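Long-range contact in A rubisco-like protein (Burkholderia fungorum, PDB 3NWR), which is a RuBisCO-family protein, probably a lyase acting in a reaction other than carbon dioxide fixation: residues A[119-132]-A[292-306]. Numbering follows the deposited sequence.
Sequences YDLGEVTGVRLLSL and SRDPALGMSFQAYQT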
loop_
_atom_site.group_PDB
_atom_site.type_symbol
_atom_site.label_atom_id
_atom_site.label_comp_id
_atom_site.label_asym_id
_atom_site.label_seq_id
_atom_site.Cartn_x
_atom_site.Cartn_y
_atom_site.Cartn_z
ATOM N N TYR A 119 -7.042 -0.629 11.271
ATOM C CA TYR A 119 -6.146 0.432 11.690
ATOM C C TYR A 119 -6.888 1.685 12.115
ATOM O O TYR A 119 -6.335 2.511 12.833
ATOM C CB TYR A 119 -5.144 0.766 10.580
ATOM C CG TYR A 119 -4.297 -0.428 10.220
ATOM C CD1 TYR A 119 -3.343 -0.914 11.106
ATOM C CD2 TYR A 119 -4.487 -1.092 9.024
ATOM C CE1 TYR A 119 -2.586 -2.025 10.797
ATOM C CE2 TYR A 119 -3.726 -2.189 8.693
ATOM C CZ TYR A 119 -2.785 -2.656 9.590
ATOM O OH TYR A 119 -2.028 -3.743 9.261
ATOM N N ASP A 120 -8.137 1.820 11.676
ATOM C CA ASP A 120 -8.900 3.051 11.914
ATOM C C ASP A 120 -9.837 2.993 13.113
ATOM O O ASP A 120 -10.526 3.973 13.399
ATOM C CB ASP A 120 -9.743 3.391 10.681
ATOM C CG ASP A 120 -8.902 3.678 9.455
ATOM O OD1 ASP A 120 -8.060 4.597 9.514
ATOM O OD2 ASP A 120 -9.119 2.997 8.429
ATOM N N LEU A 121 -9.905 1.846 13.778
ATOM C CA LEU A 121 -10.905 1.658 14.832
ATOM C C LEU A 121 -10.823 2.736 15.899
ATOM O O LEU A 121 -9.743 3.065 16.380
ATOM C CB LEU A 121 -10.761 0.276 15.480
ATOM C CG LEU A 121 -11.045 -0.938 14.593
ATOM C CD1 LEU A 121 -10.762 -2.203 15.366
ATOM C CD2 LEU A 121 -12.478 -0.943 14.108
ATOM N N GLY A 122 -11.981 3.272 16.273
ATOM C CA GLY A 122 -12.033 4.287 17.309
ATOM C C GLY A 122 -11.590 3.752 18.656
ATOM O O GLY A 122 -11.192 4.518 19.534
ATOM N N GLU A 123 -11.640 2.431 18.811
ATOM C CA GLU A 123 -11.272 1.794 20.075
ATOM C C GLU A 123 -9.770 1.768 20.346
ATOM O O GLU A 123 -9.350 1.603 21.490
ATOM C CB GLU A 123 -11.803 0.357 20.133
ATOM C CG GLU A 123 -13.300 0.243 20.294
ATOM C CD GLU A 123 -14.039 0.268 18.973
ATOM O OE1 GLU A 123 -13.401 0.493 17.920
ATOM O OE2 GLU A 123 -15.275 0.070 18.988
ATOM N N VAL A 124 -8.956 1.916 19.302
ATOM C CA VAL A 124 -7.525 1.646 19.446
ATOM C C VAL A 124 -6.599 2.855 19.309
ATOM O O VAL A 124 -6.868 3.785 18.544
ATOM C CB VAL A 124 -7.051 0.552 18.461
ATOM C CG1 VAL A 124 -7.888 -0.716 18.635
ATOM C CG2 VAL A 124 -7.112 1.058 17.021
ATOM N N THR A 125 -5.506 2.813 20.060
ATOM C CA THR A 125 -4.432 3.788 19.923
ATOM C C THR A 125 -3.172 3.109 19.384
ATOM O O THR A 125 -2.087 3.691 19.377
ATOM C CB THR A 125 -4.140 4.503 21.264
ATOM O OG1 THR A 125 -3.889 3.533 22.295
ATOM C CG2 THR A 125 -5.332 5.365 21.650
ATOM N N GLY A 126 -3.337 1.871 18.931
ATOM C CA GLY A 126 -2.273 1.100 18.313
ATOM C C GLY A 126 -2.850 -0.195 17.756
ATOM O O GLY A 126 -3.674 -0.842 18.405
ATOM N N VAL A 127 -2.445 -0.561 16.541
ATOM C CA VAL A 127 -2.810 -1.846 15.953
ATOM C C VAL A 127 -1.771 -2.204 14.905
ATOM O O VAL A 127 -1.529 -1.431 13.959
ATOM C CB VAL A 127 -4.200 -1.853 15.268
ATOM C CG1 VAL A 127 -4.415 -3.158 14.532
ATOM C CG2 VAL A 127 -5.312 -1.658 16.274
ATOM N N ARG A 128 -1.159 -3.367 15.082
ATOM C CA ARG A 128 -0.186 -3.873 14.128
ATOM C C ARG A 128 -0.426 -5.343 13.860
ATOM O O ARG A 128 -0.552 -6.144 14.787
ATOM C CB ARG A 128 1.232 -3.673 14.646
ATOM C CG ARG A 128 2.337 -4.076 13.655
ATOM C CD ARG A 128 3.662 -3.772 14.290
ATOM N NE ARG A 128 4.827 -4.193 13.526
ATOM C CZ ARG A 128 5.659 -3.360 12.912
ATOM N NH1 ARG A 128 5.431 -2.050 12.921
ATOM N NH2 ARG A 128 6.719 -3.847 12.292
ATOM N N LEU A 129 -0.490 -5.697 12.580
ATOM C CA LEU A 129 -0.587 -7.090 12.181
ATOM C C LEU A 129 0.805 -7.692 12.232
ATOM O O LEU A 129 1.699 -7.244 11.525
ATOM C CB LEU A 129 -1.142 -7.182 10.763
ATOM C CG LEU A 129 -1.125 -8.571 10.132
ATOM C CD1 LEU A 129 -1.975 -9.561 10.919
ATOM C CD2 LEU A 129 -1.587 -8.499 8.661
ATOM N N LEU A 130 0.993 -8.688 13.091
ATOM C CA LEU A 130 2.313 -9.285 13.313
ATOM C C LEU A 130 2.616 -10.468 12.400
ATOM O O LEU A 130 3.724 -10.594 11.872
ATOM C CB LEU A 130 2.437 -9.763 14.765
ATOM C CG LEU A 130 2.098 -8.734 15.837
ATOM C CD1 LEU A 130 2.145 -9.391 17.223
ATOM C CD2 LEU A 130 3.051 -7.554 15.760
ATOM N N SER A 131 1.648 -11.357 12.233
ATOM C CA SER A 131 1.917 -12.597 11.529
ATOM C C SER A 131 0.637 -13.254 11.039
ATOM O O SER A 131 -0.460 -12.940 11.513
ATOM C CB SER A 131 2.700 -13.559 12.431
ATOM O OG SER A 131 1.960 -13.832 13.601
ATOM N N LEU A 132 0.790 -14.158 10.072
ATOM C CA LEU A 132 -0.325 -14.901 9.492
ATOM C C LEU A 132 0.030 -16.374 9.442
ATOM O O LEU A 132 1.195 -16.735 9.251
ATOM C CB LEU A 132 -0.607 -14.432 8.066
ATOM C CG LEU A 132 -1.130 -13.002 7.932
ATOM C CD1 LEU A 132 -1.065 -12.551 6.472
ATOM C CD2 LEU A 132 -2.545 -12.916 8.457
ATOM N N SER A 292 5.461 0.158 8.456
ATOM C CA SER A 292 6.124 -0.610 9.512
ATOM C C SER A 292 7.036 0.122 10.506
ATOM O O SER A 292 7.380 -0.474 11.527
ATOM C CB SER A 292 6.921 -1.765 8.885
ATOM O OG SER A 292 7.981 -1.268 8.075
ATOM N N ARG A 293 7.452 1.361 10.224
ATOM C CA ARG A 293 8.446 2.037 11.089
ATOM C C ARG A 293 7.938 2.277 12.501
ATOM O O ARG A 293 8.732 2.316 13.438
ATOM C CB ARG A 293 8.899 3.401 10.536
ATOM C CG ARG A 293 9.778 3.403 9.288
ATOM C CD ARG A 293 11.302 3.437 9.524
ATOM N NE ARG A 293 11.827 4.198 10.672
ATOM C CZ ARG A 293 12.535 5.327 10.590
ATOM N NH1 ARG A 293 12.785 5.904 9.414
ATOM N NH2 ARG A 293 13.003 5.884 11.700
ATOM N N ASP A 294 6.636 2.487 12.657
ATOM C CA ASP A 294 6.059 2.704 13.987
ATOM C C ASP A 294 5.654 1.352 14.570
ATOM O O ASP A 294 4.765 0.692 14.032
ATOM C CB ASP A 294 4.850 3.640 13.878
ATOM C CG ASP A 294 4.195 3.924 15.215
ATOM O OD1 ASP A 294 4.393 3.143 16.168
ATOM O OD2 ASP A 294 3.460 4.939 15.289
ATOM N N PRO A 295 6.310 0.926 15.662
ATOM C CA PRO A 295 6.040 -0.412 16.203
ATOM C C PRO A 295 4.589 -0.622 16.644
ATOM O O PRO A 295 4.169 -1.772 16.798
ATOM C CB PRO A 295 6.986 -0.506 17.415
ATOM C CG PRO A 295 7.339 0.899 17.739
ATOM C CD PRO A 295 7.358 1.624 16.425
ATOM N N ALA A 296 3.837 0.455 16.835
ATOM C CA ALA A 296 2.446 0.340 17.266
ATOM C C ALA A 296 1.478 0.270 16.097
ATOM O O ALA A 296 0.273 0.201 16.301
ATOM C CB ALA A 296 2.069 1.507 18.177
ATOM N N LEU A 297 1.997 0.296 14.873
ATOM C CA LEU A 297 1.133 0.432 13.707
ATOM C C LEU A 297 1.601 -0.417 12.541
ATOM O O LEU A 297 2.784 -0.680 12.397
ATOM C CB LEU A 297 1.101 1.903 13.267
ATOM C CG LEU A 297 0.143 2.337 12.156
ATOM C CD1 LEU A 297 -1.306 2.089 12.575
ATOM C CD2 LEU A 297 0.356 3.815 11.816
ATOM N N GLY A 298 0.658 -0.831 11.704
ATOM C CA GLY A 298 1.004 -1.365 10.398
ATOM C C GLY A 298 1.175 -2.870 10.330
ATOM O O GLY A 298 0.320 -3.618 10.799
ATOM N N MET A 299 2.292 -3.314 9.761
ATOM C CA MET A 299 2.457 -4.723 9.445
ATOM C C MET A 299 3.901 -5.150 9.651
ATOM O O MET A 299 4.813 -4.573 9.055
ATOM C CB MET A 299 2.042 -4.966 7.992
ATOM C CG MET A 299 1.674 -6.385 7.682
ATOM S SD MET A 299 1.136 -6.522 5.958
ATOM C CE MET A 299 -0.227 -5.383 5.857
ATOM N N SER A 300 4.118 -6.149 10.506
ATOM C CA SER A 300 5.445 -6.755 10.629
ATOM C C SER A 300 5.764 -7.573 9.380
ATOM O O SER A 300 4.864 -7.958 8.614
ATOM C CB SER A 300 5.522 -7.666 11.856
ATOM O OG SER A 300 5.226 -6.938 13.034
ATOM N N PHE A 301 7.042 -7.856 9.175
ATOM C CA PHE A 301 7.455 -8.464 7.915
ATOM C C PHE A 301 6.858 -9.857 7.710
ATOM O O PHE A 301 6.512 -10.222 6.600
ATOM C CB PHE A 301 8.986 -8.507 7.796
ATOM C CG PHE A 301 9.484 -8.937 6.439
ATOM C CD1 PHE A 301 9.565 -8.034 5.383
ATOM C CD2 PHE A 301 9.889 -10.242 6.233
ATOM C CE1 PHE A 301 10.042 -8.445 4.128
ATOM C CE2 PHE A 301 10.367 -10.657 4.995
ATOM C CZ PHE A 301 10.444 -9.751 3.941
ATOM N N GLN A 302 6.739 -10.648 8.773
ATOM C CA GLN A 302 6.221 -12.012 8.612
ATOM C C GLN A 302 4.885 -12.003 7.870
ATOM O O GLN A 302 4.672 -12.781 6.929
ATOM C CB GLN A 302 6.062 -12.681 9.980
ATOM C CG GLN A 302 5.979 -14.194 9.949
ATOM C CD GLN A 302 4.693 -14.717 9.351
ATOM O OE1 GLN A 302 3.639 -14.068 9.397
ATOM N NE2 GLN A 302 4.773 -15.910 8.766
ATOM N N ALA A 303 3.992 -11.114 8.298
ATOM C CA ALA A 303 2.676 -11.002 7.683
ATOM C C ALA A 303 2.780 -10.430 6.263
ATOM O O ALA A 303 2.175 -10.954 5.321
ATOM C CB ALA A 303 1.756 -10.138 8.540
ATOM N N TYR A 304 3.526 -9.335 6.135
ATOM C CA TYR A 304 3.731 -8.666 4.854
ATOM C C TYR A 304 4.243 -9.642 3.791
ATOM O O TYR A 304 3.697 -9.725 2.678
ATOM C CB TYR A 304 4.737 -7.534 5.060
ATOM C CG TYR A 304 5.070 -6.700 3.841
ATOM C CD1 TYR A 304 4.159 -5.775 3.330
ATOM C CD2 TYR A 304 6.320 -6.807 3.232
ATOM C CE1 TYR A 304 4.489 -4.997 2.212
ATOM C CE2 TYR A 304 6.656 -6.033 2.129
ATOM C CZ TYR A 304 5.740 -5.132 1.633
ATOM O OH TYR A 304 6.099 -4.366 0.547
ATOM N N GLN A 305 5.302 -10.375 4.128
ATOM C CA GLN A 305 5.925 -11.304 3.181
ATOM C C GLN A 305 5.032 -12.511 2.901
ATOM O O GLN A 305 5.096 -13.093 1.825
ATOM C CB GLN A 305 7.323 -11.729 3.657
ATOM C CG GLN A 305 7.344 -12.563 4.942
ATOM C CD GLN A 305 7.488 -14.052 4.689
ATOM O OE1 GLN A 305 8.289 -14.479 3.857
ATOM N NE2 GLN A 305 6.731 -14.858 5.442
ATOM N N THR A 306 4.186 -12.879 3.863
ATOM C CA THR A 306 3.195 -13.920 3.592
ATOM C C THR A 306 2.262 -13.485 2.462
ATOM O O THR A 306 2.106 -14.199 1.459
ATOM C CB THR A 306 2.370 -14.264 4.838
ATOM O OG1 THR A 306 3.227 -14.817 5.844
ATOM C CG2 THR A 306 1.284 -15.274 4.490
HETATM O O HOH W 1 9.414 -2.589 11.998
HETATM O O HOH W 2 2.772 -17.263 7.013
#
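Arg128 reaches into the loop 292-300 ahead of helix 301-309, its chain extended from CG to NE with CG anti to the backbone N (chi1 -175°). In the guanidinium plane, NE gives a nearly straight bond to Ser300 OG (2.8 Å, 170°) and NH1 another to Ser292 O (2.9 Å); these two fix the rotation of the group, while the weak bond from NH1 to Leu297 O comes in obliquely. The Met299 carbonyl lies over one face. A water accepts from NH2 and lies 3.0 Å from Ser292 O, to which it can donate.

Between backbones, parallel ladder bonds run from Leu129 N to Gly298 O (2.9 Å) and from Ser300 N to Leu129 O (2.8 Å). Gly298 O is gripped twice, for Tyr119 OH meets it from the opposite face of the carbonyl plane (2.8 Å). Gln302, bent at chi2 (-70°), turns OE1 onto Leu132 N (2.9 Å), and a second water ties its NE2 to Leu132 O and Thr306 OG1.

The apolar seam is Ala303 CB against Leu129 CG (3.6 Å), with Met299 alongside Leu129 and Leu132 crossing Thr306.

A short parallel pairing thus adds 297-299 to edge strand 126-133 of the antiparallel sheet, docking the RuBisCO-type N-terminal domain on the TIM-barrel domain.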